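Local coordinates for protein branched-chain phosphotransacylase (Enterococcus faecalis, PDB 1YCO) that probably transfers acyl groups, in all likelihood between coenzyme A and phosphate, at residues A[103-108]-A[266-271]; A[144-149]-A[212-217]; A[34-39]-A[55-60]. All coordinates share one frame; numbering follows the deposited sequence.

Interaction 1. Residues A[103-108]-A[266-271]; sequences VAMVEL and LRFAMR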
ATOM      1  N   VAL A 103       0.041   5.288  15.147  1.00 27.49           N
ATOM      2  CA  VAL A 103      -1.252   5.645  14.600  1.00 29.42           C
ATOM      3  C   VAL A 103      -1.108   6.943  13.819  1.00 30.11           C
ATOM      4  O   VAL A 103      -0.493   7.898  14.285  1.00 30.87           O
ATOM      5  CB  VAL A 103      -2.300   5.862  15.720  1.00 29.20           C
ATOM      6  CG1 VAL A 103      -3.581   6.468  15.141  1.00 28.02           C
ATOM      7  CG2 VAL A 103      -2.607   4.539  16.408  1.00 27.26           C
ATOM      8  N   ALA A 104      -1.704   6.970  12.635  1.00 29.92           N
ATOM      9  CA  ALA A 104      -1.655   8.136  11.778  1.00 28.95           C
ATOM     10  C   ALA A 104      -3.057   8.640  11.485  1.00 29.58           C
ATOM     11  O   ALA A 104      -4.022   7.865  11.434  1.00 27.57           O
ATOM     12  CB  ALA A 104      -0.948   7.797  10.459  1.00 24.12           C
ATOM     13  N   MET A 105      -3.168   9.953  11.301  1.00 31.12           N
ATOM     14  CA  MET A 105      -4.447  10.557  10.944  1.00 32.32           C
ATOM     15  C   MET A 105      -4.312  10.978   9.487  1.00 28.54           C
ATOM     16  O   MET A 105      -3.357  11.657   9.113  1.00 28.72           O
ATOM     17  CB  MET A 105      -4.771  11.776  11.820  1.00 36.94           C
ATOM     18  CG  MET A 105      -6.037  12.501  11.342  1.00 42.17           C
ATOM     19  SD  MET A 105      -7.160  13.054  12.631  1.00 51.59           S
ATOM     20  CE  MET A 105      -6.752  14.804  12.735  1.00 45.44           C
ATOM     21  N   VAL A 106      -5.270  10.558   8.674  1.00 27.68           N
ATOM     22  CA  VAL A 106      -5.277  10.856   7.243  1.00 28.81           C
ATOM     23  C   VAL A 106      -6.471  11.721   6.813  1.00 29.66           C
ATOM     24  O   VAL A 106      -7.617  11.414   7.129  1.00 27.16           O
ATOM     25  CB  VAL A 106      -5.322   9.554   6.408  1.00 26.75           C
ATOM     26  CG1 VAL A 106      -5.105   9.861   4.941  1.00 26.97           C
ATOM     27  CG2 VAL A 106      -4.279   8.566   6.915  1.00 28.13           C
ATOM     28  N   GLU A 107      -6.193  12.794   6.081  1.00 33.06           N
ATOM     29  CA  GLU A 107      -7.244  13.675   5.595  1.00 36.85           C
ATOM     30  C   GLU A 107      -7.193  13.738   4.069  1.00 38.15           C
ATOM     31  O   GLU A 107      -6.214  14.216   3.488  1.00 38.54           O
ATOM     32  CB  GLU A 107      -7.079  15.074   6.184  1.00 39.90           C
ATOM     33  CG  GLU A 107      -7.345  15.147   7.687  1.00 48.36           C
ATOM     34  CD  GLU A 107      -7.204  16.557   8.261  1.00 52.66           C
ATOM     35  OE1 GLU A 107      -7.837  17.489   7.708  1.00 55.57           O
ATOM     36  OE2 GLU A 107      -6.471  16.724   9.265  1.00 52.11           O
ATOM     37  N   LEU A 108      -8.247  13.244   3.428  1.00 39.04           N
ATOM     38  CA  LEU A 108      -8.331  13.241   1.973  1.00 40.84           C
ATOM     39  C   LEU A 108      -8.867  14.561   1.419  1.00 43.16           C
ATOM     40  O   LEU A 108      -9.526  15.319   2.133  1.00 42.03           O
ATOM     41  CB  LEU A 108      -9.193  12.078   1.508  1.00 39.06           C
ATOM     42  CG  LEU A 108      -8.573  10.715   1.818  1.00 40.22           C
ATOM     43  CD1 LEU A 108      -9.564   9.627   1.435  1.00 41.97           C
ATOM     44  CD2 LEU A 108      -7.260  10.550   1.064  1.00 35.31           C
ATOM     45  N   LEU A 266       2.577  17.001  14.647  1.00 35.42           N
ATOM     46  CA  LEU A 266       2.531  17.807  15.857  1.00 37.47           C
ATOM     47  C   LEU A 266       1.080  18.200  16.149  1.00 36.99           C
ATOM     48  O   LEU A 266       0.631  18.188  17.301  1.00 36.91           O
ATOM     49  CB  LEU A 266       3.402  19.054  15.690  1.00 38.14           C
ATOM     50  CG  LEU A 266       3.297  20.105  16.792  1.00 42.07           C
ATOM     51  CD1 LEU A 266       3.404  19.463  18.169  1.00 39.81           C
ATOM     52  CD2 LEU A 266       4.402  21.131  16.576  1.00 42.12           C
ATOM     53  N   ARG A 267       0.347  18.520  15.087  1.00 36.70           N
ATOM     54  CA  ARG A 267      -1.055  18.921  15.195  1.00 38.14           C
ATOM     55  C   ARG A 267      -1.889  17.744  15.704  1.00 35.32           C
ATOM     56  O   ARG A 267      -2.838  17.909  16.473  1.00 33.40           O
ATOM     57  CB  ARG A 267      -1.574  19.361  13.817  1.00 42.82           C
ATOM     58  CG  ARG A 267      -2.904  20.108  13.816  1.00 48.30           C
ATOM     59  CD  ARG A 267      -2.725  21.550  14.262  1.00 52.89           C
ATOM     60  NE  ARG A 267      -3.757  22.433  13.719  1.00 56.92           N
ATOM     61  CZ  ARG A 267      -3.808  22.852  12.455  1.00 60.58           C
ATOM     62  NH1 ARG A 267      -2.879  22.472  11.588  1.00 59.44           N
ATOM     63  NH2 ARG A 267      -4.787  23.664  12.056  1.00 62.90           N
ATOM     64  N   PHE A 268      -1.525  16.555  15.247  1.00 31.42           N
ATOM     65  CA  PHE A 268      -2.226  15.350  15.635  1.00 29.98           C
ATOM     66  C   PHE A 268      -1.976  15.074  17.119  1.00 29.00           C
ATOM     67  O   PHE A 268      -2.902  14.729  17.852  1.00 30.73           O
ATOM     68  CB  PHE A 268      -1.750  14.204  14.746  1.00 27.67           C
ATOM     69  CG  PHE A 268      -2.464  12.911  14.975  1.00 27.14           C
ATOM     70  CD1 PHE A 268      -3.811  12.883  15.312  1.00 27.23           C
ATOM     71  CD2 PHE A 268      -1.788  11.707  14.828  1.00 27.48           C
ATOM     72  CE1 PHE A 268      -4.473  11.672  15.504  1.00 24.86           C
ATOM     73  CE2 PHE A 268      -2.446  10.490  15.019  1.00 25.65           C
ATOM     74  CZ  PHE A 268      -3.788  10.472  15.358  1.00 21.48           C
ATOM     75  N   ALA A 269      -0.733  15.271  17.559  1.00 28.29           N
ATOM     76  CA  ALA A 269      -0.346  15.049  18.953  1.00 29.43           C
ATOM     77  C   ALA A 269      -1.027  16.035  19.902  1.00 29.56           C
ATOM     78  O   ALA A 269      -1.530  15.649  20.964  1.00 28.74           O
ATOM     79  CB  ALA A 269       1.180  15.157  19.100  1.00 29.53           C
ATOM     80  N   MET A 270      -1.029  17.313  19.527  1.00 30.77           N
ATOM     81  CA  MET A 270      -1.677  18.334  20.355  1.00 32.55           C
ATOM     82  C   MET A 270      -3.161  17.998  20.501  1.00 32.76           C
ATOM     83  O   MET A 270      -3.753  18.162  21.567  1.00 31.90           O
ATOM     84  CB  MET A 270      -1.525  19.727  19.730  1.00 31.29           C
ATOM     85  CG  MET A 270      -0.146  20.333  19.910  1.00 33.48           C
ATOM     86  SD  MET A 270       0.121  21.849  18.941  1.00 37.31           S
ATOM     87  CE  MET A 270      -1.182  22.914  19.597  1.00 40.40           C
ATOM     88  N   ARG A 271      -3.745  17.505  19.419  1.00 33.65           N
ATOM     89  CA  ARG A 271      -5.152  17.165  19.416  1.00 36.76           C
ATOM     90  C   ARG A 271      -5.474  16.043  20.408  1.00 38.04           C
ATOM     91  O   ARG A 271      -6.545  16.035  21.005  1.00 40.19           O
ATOM     92  CB  ARG A 271      -5.567  16.777  17.998  1.00 39.52           C
ATOM     93  CG  ARG A 271      -7.052  16.843  17.715  1.00 43.58           C
ATOM     94  CD  ARG A 271      -7.289  17.531  16.381  1.00 45.63           C
ATOM     95  NE  ARG A 271      -8.031  16.703  15.434  1.00 48.31           N
ATOM     96  CZ  ARG A 271      -9.287  16.302  15.598  1.00 48.72           C
ATOM     97  NH1 ARG A 271      -9.965  16.646  16.688  1.00 48.44           N
ATOM     98  NH2 ARG A 271      -9.870  15.567  14.657  1.00 47.78           N
TER
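Met105 sets its CB, not its sulfur, over the face of the Phe268 ring: CB sits 3.7 Å from the ring centroid and only 12° off the ring normal, a CH-pi contact centred on one face. SD, further along the same side chain, makes a second, oblique contact at 5.0 Å from the ring centroid, the longer Met-aromatic part of the pairing. The methionine chain bends at chi2 and again at chi3, and its methyl CE ends at the edge of the Arg271 guanidinium, 3.5 Å from NE. One methionine thus spans two residues of successive helical turns, an aromatic ring and the flat end of an arginine. Phe268 holds CG anti to its backbone N (chi1 -176°), and its ring reaches the strand backbone, where Val103 O lies at the ring edge, in plane, 3.3 Å from CE2. Val103 CG1 adds an apolar touch on Phe268 CZ at 4.0 Å. No hydrogen bond joins the segments. Helix 259-274 here packs across strand 101-107 of the mixed sheet, their short axes 9.3 Å apart at 110°. Strands 113-117 and 238-244 flank that strand through antiparallel backbone bonds, and Thr242 on the latter also touches Phe268.

Interaction 2. Residues A[144-149]-A[212-217]; sequences LGLHHP and DADILV
Leu146 and Pro149 both press on the carboxylate of Asp214, a case of apolar groups gathered around a charged one. Leu146 brings a methyl: its CD2 lies 3.7 Å from Asp214 OD2 and 3.8 Å from CG, the leucine side chain crossing the aspartate obliquely. Pro149 comes with its backbone carbon instead, CA standing 3.6 Å from the same OD2, while the two CB atoms, Pro149 and Asp214, approach to 4.2 Å. Beside this pairing Pro149 CB rests against the terminal methyl CD1 of Ile215 at 4.3 Å, a looser apolar touch that marks where the contact turns toward the interior.

Asp214 carries CG anti to its carbonyl carbon and beside its own N (chi1 -60°), which turns CG toward the loop 144-149. There OD2 accepts a hydrogen bond from the backbone N of Lys150, the residue that follows Pro149 and begins strand 150-154. Lys150 also reaches back with its side-chain NZ to a salt bridge with Asp212 OD2, so one residue is tied to two aspartates of the 212-217 segment. On the loop side, Gly145, with positive phi, closes helix 127-143 in a Schellman motif and sends the chain toward Leu146. His148 NE2 bonds to Thr184 OG1 of the edge strand 184-189, while Ile215 packs against Ala137 and Ala141 of the helix just ended.

No hydrogen bond crosses between the two segments themselves; the carboxylate touches carbon here and finds its polar partner one residue further on. The Lys150 N-H would be expected to help stabilise negative charge on OD2, which meets carbon from Leu146 and Pro149; Asp214 is a partly exposed residue at the entry to two neighbouring parallel strands.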
ATOM      1  N   LEU A 144     -10.516  11.523  20.641  1.00 49.87           N
ATOM      2  CA  LEU A 144     -10.652  12.543  19.615  1.00 50.22           C
ATOM      3  C   LEU A 144     -12.103  12.992  19.435  1.00 50.58           C
ATOM      4  O   LEU A 144     -12.392  13.902  18.656  1.00 49.78           O
ATOM      5  CB  LEU A 144     -10.084  12.008  18.296  1.00 50.88           C
ATOM      6  CG  LEU A 144      -8.950  12.795  17.626  1.00 52.94           C
ATOM      7  CD1 LEU A 144      -7.837  13.115  18.621  1.00 53.69           C
ATOM      8  CD2 LEU A 144      -8.410  11.970  16.465  1.00 53.80           C
ATOM      9  N   GLY A 145     -13.013  12.356  20.165  1.00 50.97           N
ATOM     10  CA  GLY A 145     -14.416  12.720  20.068  1.00 51.30           C
ATOM     11  C   GLY A 145     -15.329  11.676  19.451  1.00 51.21           C
ATOM     12  O   GLY A 145     -16.551  11.811  19.494  1.00 50.44           O
ATOM     13  N   LEU A 146     -14.754  10.628  18.878  1.00 52.14           N
ATOM     14  CA  LEU A 146     -15.562   9.581  18.258  1.00 53.02           C
ATOM     15  C   LEU A 146     -15.932   8.531  19.298  1.00 53.53           C
ATOM     16  O   LEU A 146     -15.057   7.952  19.935  1.00 55.73           O
ATOM     17  CB  LEU A 146     -14.781   8.939  17.110  1.00 52.07           C
ATOM     18  CG  LEU A 146     -15.448   8.944  15.735  1.00 52.19           C
ATOM     19  CD1 LEU A 146     -14.522   9.592  14.711  1.00 52.38           C
ATOM     20  CD2 LEU A 146     -15.780   7.516  15.323  1.00 51.08           C
ATOM     21  N   HIS A 147     -17.225   8.282  19.460  1.00 53.95           N
ATOM     22  CA  HIS A 147     -17.697   7.310  20.443  1.00 54.52           C
ATOM     23  C   HIS A 147     -17.741   5.856  19.953  1.00 52.76           C
ATOM     24  O   HIS A 147     -17.268   4.953  20.647  1.00 53.72           O
ATOM     25  CB  HIS A 147     -19.086   7.714  20.941  1.00 58.10           C
ATOM     26  CG  HIS A 147     -19.121   9.053  21.613  1.00 61.41           C
ATOM     27  ND1 HIS A 147     -18.734   9.241  22.924  1.00 63.97           N
ATOM     28  CD2 HIS A 147     -19.505  10.269  21.156  1.00 62.90           C
ATOM     29  CE1 HIS A 147     -18.882  10.514  23.245  1.00 64.55           C
ATOM     30  NE2 HIS A 147     -19.350  11.159  22.191  1.00 64.98           N
ATOM     31  N   HIS A 148     -18.321   5.632  18.773  1.00 50.52           N
ATOM     32  CA  HIS A 148     -18.436   4.286  18.207  1.00 47.13           C
ATOM     33  C   HIS A 148     -17.745   4.171  16.843  1.00 43.26           C
ATOM     34  O   HIS A 148     -18.400   4.032  15.814  1.00 42.16           O
ATOM     35  CB  HIS A 148     -19.912   3.901  18.054  1.00 50.53           C
ATOM     36  CG  HIS A 148     -20.135   2.426  17.910  1.00 53.77           C
ATOM     37  ND1 HIS A 148     -20.041   1.554  18.975  1.00 54.47           N
ATOM     38  CD2 HIS A 148     -20.388   1.663  16.820  1.00 54.31           C
ATOM     39  CE1 HIS A 148     -20.226   0.317  18.546  1.00 54.44           C
ATOM     40  NE2 HIS A 148     -20.438   0.356  17.244  1.00 55.92           N
ATOM     41  N   PRO A 149     -16.406   4.210  16.825  1.00 40.04           N
ATOM     42  CA  PRO A 149     -15.618   4.115  15.591  1.00 37.05           C
ATOM     43  C   PRO A 149     -15.676   2.795  14.825  1.00 35.35           C
ATOM     44  O   PRO A 149     -15.688   1.716  15.417  1.00 36.42           O
ATOM     45  CB  PRO A 149     -14.205   4.416  16.072  1.00 38.05           C
ATOM     46  CG  PRO A 149     -14.208   3.843  17.453  1.00 39.44           C
ATOM     47  CD  PRO A 149     -15.519   4.359  17.992  1.00 39.75           C
ATOM     48  N   ASP A 212     -17.237   3.461   4.893  1.00 30.04           N
ATOM     49  CA  ASP A 212     -17.258   4.543   5.867  1.00 29.11           C
ATOM     50  C   ASP A 212     -16.481   4.236   7.150  1.00 28.30           C
ATOM     51  O   ASP A 212     -16.887   4.664   8.221  1.00 31.17           O
ATOM     52  CB  ASP A 212     -18.713   4.915   6.213  1.00 33.21           C
ATOM     53  CG  ASP A 212     -19.443   3.820   6.998  1.00 42.02           C
ATOM     54  OD1 ASP A 212     -18.993   2.647   6.969  1.00 44.99           O
ATOM     55  OD2 ASP A 212     -20.482   4.126   7.634  1.00 45.26           O
ATOM     56  N   ALA A 213     -15.364   3.514   7.044  1.00 27.78           N
ATOM     57  CA  ALA A 213     -14.559   3.162   8.214  1.00 26.32           C
ATOM     58  C   ALA A 213     -13.838   4.362   8.810  1.00 27.13           C
ATOM     59  O   ALA A 213     -13.408   5.261   8.091  1.00 28.22           O
ATOM     60  CB  ALA A 213     -13.546   2.096   7.849  1.00 25.99           C
ATOM     61  N   ASP A 214     -13.691   4.365  10.128  1.00 27.57           N
ATOM     62  CA  ASP A 214     -13.020   5.468  10.810  1.00 29.96           C
ATOM     63  C   ASP A 214     -11.549   5.172  11.087  1.00 29.23           C
ATOM     64  O   ASP A 214     -10.728   6.078  11.260  1.00 30.11           O
ATOM     65  CB  ASP A 214     -13.748   5.774  12.109  1.00 33.72           C
ATOM     66  CG  ASP A 214     -15.175   6.177  11.870  1.00 39.47           C
ATOM     67  OD1 ASP A 214     -15.380   7.228  11.230  1.00 43.17           O
ATOM     68  OD2 ASP A 214     -16.089   5.446  12.307  1.00 43.01           O
ATOM     69  N   ILE A 215     -11.233   3.889  11.132  1.00 28.16           N
ATOM     70  CA  ILE A 215      -9.885   3.448  11.387  1.00 25.82           C
ATOM     71  C   ILE A 215      -9.585   2.266  10.491  1.00 24.14           C
ATOM     72  O   ILE A 215     -10.383   1.330  10.371  1.00 23.66           O
ATOM     73  CB  ILE A 215      -9.710   2.977  12.840  1.00 26.72           C
ATOM     74  CG1 ILE A 215     -10.044   4.113  13.801  1.00 26.86           C
ATOM     75  CG2 ILE A 215      -8.279   2.456  13.051  1.00 23.17           C
ATOM     76  CD1 ILE A 215     -10.021   3.712  15.252  1.00 28.52           C
ATOM     77  N   LEU A 216      -8.421   2.300   9.865  1.00 21.17           N
ATOM     78  CA  LEU A 216      -8.019   1.200   9.015  1.00 19.60           C
ATOM     79  C   LEU A 216      -6.877   0.521   9.758  1.00 17.94           C
ATOM     80  O   LEU A 216      -5.999   1.189  10.281  1.00 17.93           O
ATOM     81  CB  LEU A 216      -7.542   1.719   7.661  1.00 19.97           C
ATOM     82  CG  LEU A 216      -8.495   2.574   6.810  1.00 22.81           C
ATOM     83  CD1 LEU A 216      -7.789   3.001   5.519  1.00 18.87           C
ATOM     84  CD2 LEU A 216      -9.760   1.786   6.484  1.00 21.98           C
ATOM     85  N   VAL A 217      -6.931  -0.804   9.834  1.00 19.00           N
ATOM     86  CA  VAL A 217      -5.903  -1.607  10.486  1.00 21.96           C
ATOM     87  C   VAL A 217      -5.281  -2.564   9.448  1.00 20.17           C
ATOM     88  O   VAL A 217      -5.963  -3.423   8.875  1.00 21.56           O
ATOM     89  CB  VAL A 217      -6.488  -2.445  11.657  1.00 19.64           C
ATOM     90  CG1 VAL A 217      -5.380  -3.213  12.373  1.00 20.69           C
ATOM     91  CG2 VAL A 217      -7.203  -1.544  12.631  1.00 21.04           C
TER

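Interaction 3. Residues A[34-39]-A[55-60]; sequences FDTNEN and AAVAQE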
ATOM      1  N   PHE A  34      16.511  20.292  23.385  1.00 49.41           N
ATOM      2  CA  PHE A  34      17.770  19.767  23.905  1.00 49.26           C
ATOM      3  C   PHE A  34      18.614  19.348  22.709  1.00 49.94           C
ATOM      4  O   PHE A  34      18.110  18.702  21.794  1.00 51.80           O
ATOM      5  CB  PHE A  34      17.540  18.532  24.784  1.00 47.81           C
ATOM      6  CG  PHE A  34      16.485  18.712  25.833  1.00 46.17           C
ATOM      7  CD1 PHE A  34      15.139  18.718  25.488  1.00 45.08           C
ATOM      8  CD2 PHE A  34      16.838  18.837  27.173  1.00 46.82           C
ATOM      9  CE1 PHE A  34      14.154  18.840  26.463  1.00 45.88           C
ATOM     10  CE2 PHE A  34      15.862  18.961  28.157  1.00 46.98           C
ATOM     11  CZ  PHE A  34      14.515  18.960  27.800  1.00 47.16           C
ATOM     12  N   ASP A  35      19.892  19.699  22.704  1.00 49.74           N
ATOM     13  CA  ASP A  35      20.735  19.318  21.578  1.00 50.61           C
ATOM     14  C   ASP A  35      22.220  19.482  21.902  1.00 49.95           C
ATOM     15  O   ASP A  35      22.604  20.290  22.749  1.00 48.77           O
ATOM     16  CB  ASP A  35      20.380  20.178  20.349  1.00 51.30           C
ATOM     17  CG  ASP A  35      20.669  19.477  19.020  1.00 52.71           C
ATOM     18  OD1 ASP A  35      21.669  18.727  18.938  1.00 53.04           O
ATOM     19  OD2 ASP A  35      19.902  19.700  18.050  1.00 51.97           O
ATOM     20  N   THR A  36      23.049  18.703  21.222  1.00 50.00           N
ATOM     21  CA  THR A  36      24.484  18.790  21.409  1.00 51.81           C
ATOM     22  C   THR A  36      25.003  19.900  20.505  1.00 51.91           C
ATOM     23  O   THR A  36      26.117  20.383  20.683  1.00 53.25           O
ATOM     24  CB  THR A  36      25.181  17.467  21.043  1.00 52.48           C
ATOM     25  OG1 THR A  36      24.683  16.996  19.783  1.00 54.74           O
ATOM     26  CG2 THR A  36      24.924  16.419  22.115  1.00 52.90           C
ATOM     27  N   ASN A  37      24.183  20.299  19.534  1.00 52.58           N
ATOM     28  CA  ASN A  37      24.537  21.363  18.588  1.00 53.46           C
ATOM     29  C   ASN A  37      24.268  22.720  19.231  1.00 53.62           C
ATOM     30  O   ASN A  37      23.388  22.840  20.079  1.00 54.61           O
ATOM     31  CB  ASN A  37      23.703  21.226  17.309  1.00 54.94           C
ATOM     32  CG  ASN A  37      24.213  22.104  16.173  1.00 56.61           C
ATOM     33  OD1 ASN A  37      25.361  21.971  15.739  1.00 57.35           O
ATOM     34  ND2 ASN A  37      23.361  23.001  15.685  1.00 57.63           N
ATOM     35  N   GLU A  38      25.015  23.744  18.832  1.00 54.67           N
ATOM     36  CA  GLU A  38      24.823  25.071  19.416  1.00 55.86           C
ATOM     37  C   GLU A  38      23.405  25.582  19.163  1.00 54.12           C
ATOM     38  O   GLU A  38      22.688  25.056  18.318  1.00 53.46           O
ATOM     39  CB  GLU A  38      25.846  26.071  18.856  1.00 58.42           C
ATOM     40  CG  GLU A  38      25.739  27.480  19.470  1.00 61.14           C
ATOM     41  CD  GLU A  38      25.997  27.496  20.984  1.00 62.64           C
ATOM     42  OE1 GLU A  38      27.115  27.886  21.395  1.00 62.63           O
ATOM     43  OE2 GLU A  38      25.085  27.110  21.753  1.00 60.79           O
ATOM     44  N   ASN A  39      23.013  26.608  19.910  1.00 52.45           N
ATOM     45  CA  ASN A  39      21.689  27.188  19.790  1.00 52.97           C
ATOM     46  C   ASN A  39      21.534  28.065  18.549  1.00 55.25           C
ATOM     47  O   ASN A  39      22.448  28.802  18.176  1.00 56.42           O
ATOM     48  CB  ASN A  39      21.372  27.990  21.048  1.00 50.85           C
ATOM     49  CG  ASN A  39      19.983  28.565  21.035  1.00 51.02           C
ATOM     50  OD1 ASN A  39      19.091  28.053  20.363  1.00 50.24           O
ATOM     51  ND2 ASN A  39      19.784  29.638  21.794  1.00 52.61           N
ATOM     52  N   ALA A  55      23.052  10.573  23.948  1.00 48.99           N
ATOM     53  CA  ALA A  55      22.475   9.790  25.035  1.00 46.43           C
ATOM     54  C   ALA A  55      21.951  10.740  26.103  1.00 44.63           C
ATOM     55  O   ALA A  55      20.918  10.488  26.729  1.00 43.76           O
ATOM     56  CB  ALA A  55      23.517   8.859  25.626  1.00 46.14           C
ATOM     57  N   ALA A  56      22.670  11.840  26.299  1.00 43.25           N
ATOM     58  CA  ALA A  56      22.275  12.840  27.280  1.00 43.47           C
ATOM     59  C   ALA A  56      21.031  13.594  26.791  1.00 43.75           C
ATOM     60  O   ALA A  56      20.061  13.756  27.541  1.00 42.30           O
ATOM     61  CB  ALA A  56      23.428  13.810  27.529  1.00 42.59           C
ATOM     62  N   VAL A  57      21.071  14.031  25.529  1.00 43.37           N
ATOM     63  CA  VAL A  57      19.975  14.763  24.888  1.00 45.19           C
ATOM     64  C   VAL A  57      18.666  13.999  25.038  1.00 46.73           C
ATOM     65  O   VAL A  57      17.647  14.545  25.475  1.00 45.41           O
ATOM     66  CB  VAL A  57      20.224  14.957  23.352  1.00 45.53           C
ATOM     67  CG1 VAL A  57      19.074  15.736  22.725  1.00 44.59           C
ATOM     68  CG2 VAL A  57      21.540  15.675  23.114  1.00 44.83           C
ATOM     69  N   ALA A  58      18.712  12.724  24.662  1.00 47.40           N
ATOM     70  CA  ALA A  58      17.554  11.846  24.741  1.00 48.00           C
ATOM     71  C   ALA A  58      17.095  11.678  26.180  1.00 48.63           C
ATOM     72  O   ALA A  58      15.915  11.841  26.484  1.00 49.58           O
ATOM     73  CB  ALA A  58      17.894  10.481  24.145  1.00 47.62           C
ATOM     74  N   GLN A  59      18.026  11.362  27.073  1.00 48.74           N
ATOM     75  CA  GLN A  59      17.657  11.155  28.468  1.00 49.86           C
ATOM     76  C   GLN A  59      16.969  12.375  29.065  1.00 47.90           C
ATOM     77  O   GLN A  59      15.995  12.244  29.796  1.00 47.72           O
ATOM     78  CB  GLN A  59      18.887  10.794  29.303  1.00 51.16           C
ATOM     79  CG  GLN A  59      18.541  10.295  30.706  1.00 53.67           C
ATOM     80  CD  GLN A  59      18.384  11.423  31.719  1.00 57.08           C
ATOM     81  OE1 GLN A  59      17.769  11.246  32.776  1.00 58.11           O
ATOM     82  NE2 GLN A  59      18.952  12.585  31.407  1.00 56.37           N
ATOM     83  N   GLU A  60      17.481  13.556  28.744  1.00 48.13           N
ATOM     84  CA  GLU A  60      16.917  14.788  29.261  1.00 48.14           C
ATOM     85  C   GLU A  60      15.562  15.153  28.640  1.00 47.54           C
ATOM     86  O   GLU A  60      14.693  15.717  29.316  1.00 47.92           O
ATOM     87  CB  GLU A  60      17.930  15.914  29.094  1.00 49.15           C
ATOM     88  CG  GLU A  60      19.144  15.714  29.990  1.00 54.01           C
ATOM     89  CD  GLU A  60      20.002  16.955  30.119  1.00 56.78           C
ATOM     90  OE1 GLU A  60      20.714  17.290  29.149  1.00 58.40           O
ATOM     91  OE2 GLU A  60      19.952  17.601  31.194  1.00 58.82           O
TER
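Asp35 OD1 receives two backbone N-H groups of the turn that follows it, beside the point where Asp35 CA meets Val57 CG2 across the contact at 4.0 Å. The bond from Asn37 N is 3.0 Å long and nearly straight at 167°, arriving from above the carboxylate plane; it defines an Asx turn. Thr36 N adds a second, weak bond to that oxygen, bent to 119°. The other carboxylate oxygen, OD2, has a weak bond from Ser10 N, so both oxygens of this buried residue have a backbone partner.

No hydrogen bond joins the segments; methyls, a ring and carbonyl groups pack together. Val57 spreads its two methyls along the end of the strand and the first residue of the turn: CG1, anti to the backbone N (chi1 -179°), lies against Phe34 O at 3.3 Å and near Phe34 CB, whereas CG2 meets the methyl CG2 of Thr36 at 3.6 Å, the two side chains crossing at about a right angle. One turn further on, Glu60 uses its backbone and CB rather than its charge. Its carbonyl carbon stands 3.8 Å above one face of the Phe34 ring, offset toward the rim, with Glu60 O 3.6 Å from Phe34 CZ, and its CB approaches Phe34 CD2 at 3.7 Å.

The helix thus covers the C-terminal end of strand 29-35 in the five-stranded parallel sheet, where Phe34 also packs on Ala61 and Leu64 of the same helix and on Val49 of the adjoining strand 47-50. Strand 2-7 borders it on the other flank, and helix 80-87 meets the helix through Ala58 and Gln59.

Overall arrangement
Interactions 1 and 2 belong to one mixed sheet and touch: Leu144, just beyond helix 127-143, packs on Met105, Phe268 and Arg271. The centres of interactions 1 and 2 lie about 13 Å apart. Interaction 3 belongs to the separate parallel sheet, its centre about 26 Å from that of interaction 1 and 38 Å from that of interaction 2, on the opposite side of the chain's centre from the latter. Interactions 1 and 3 are buried helix-on-strand packings built around a phenylalanine; interaction 2 is partly buried and joins a loop to a strand entry. None has a hydrogen bond between its segments, but in 2 and 3 an aspartate carboxylate binds backbone N-H groups beside the apolar contact.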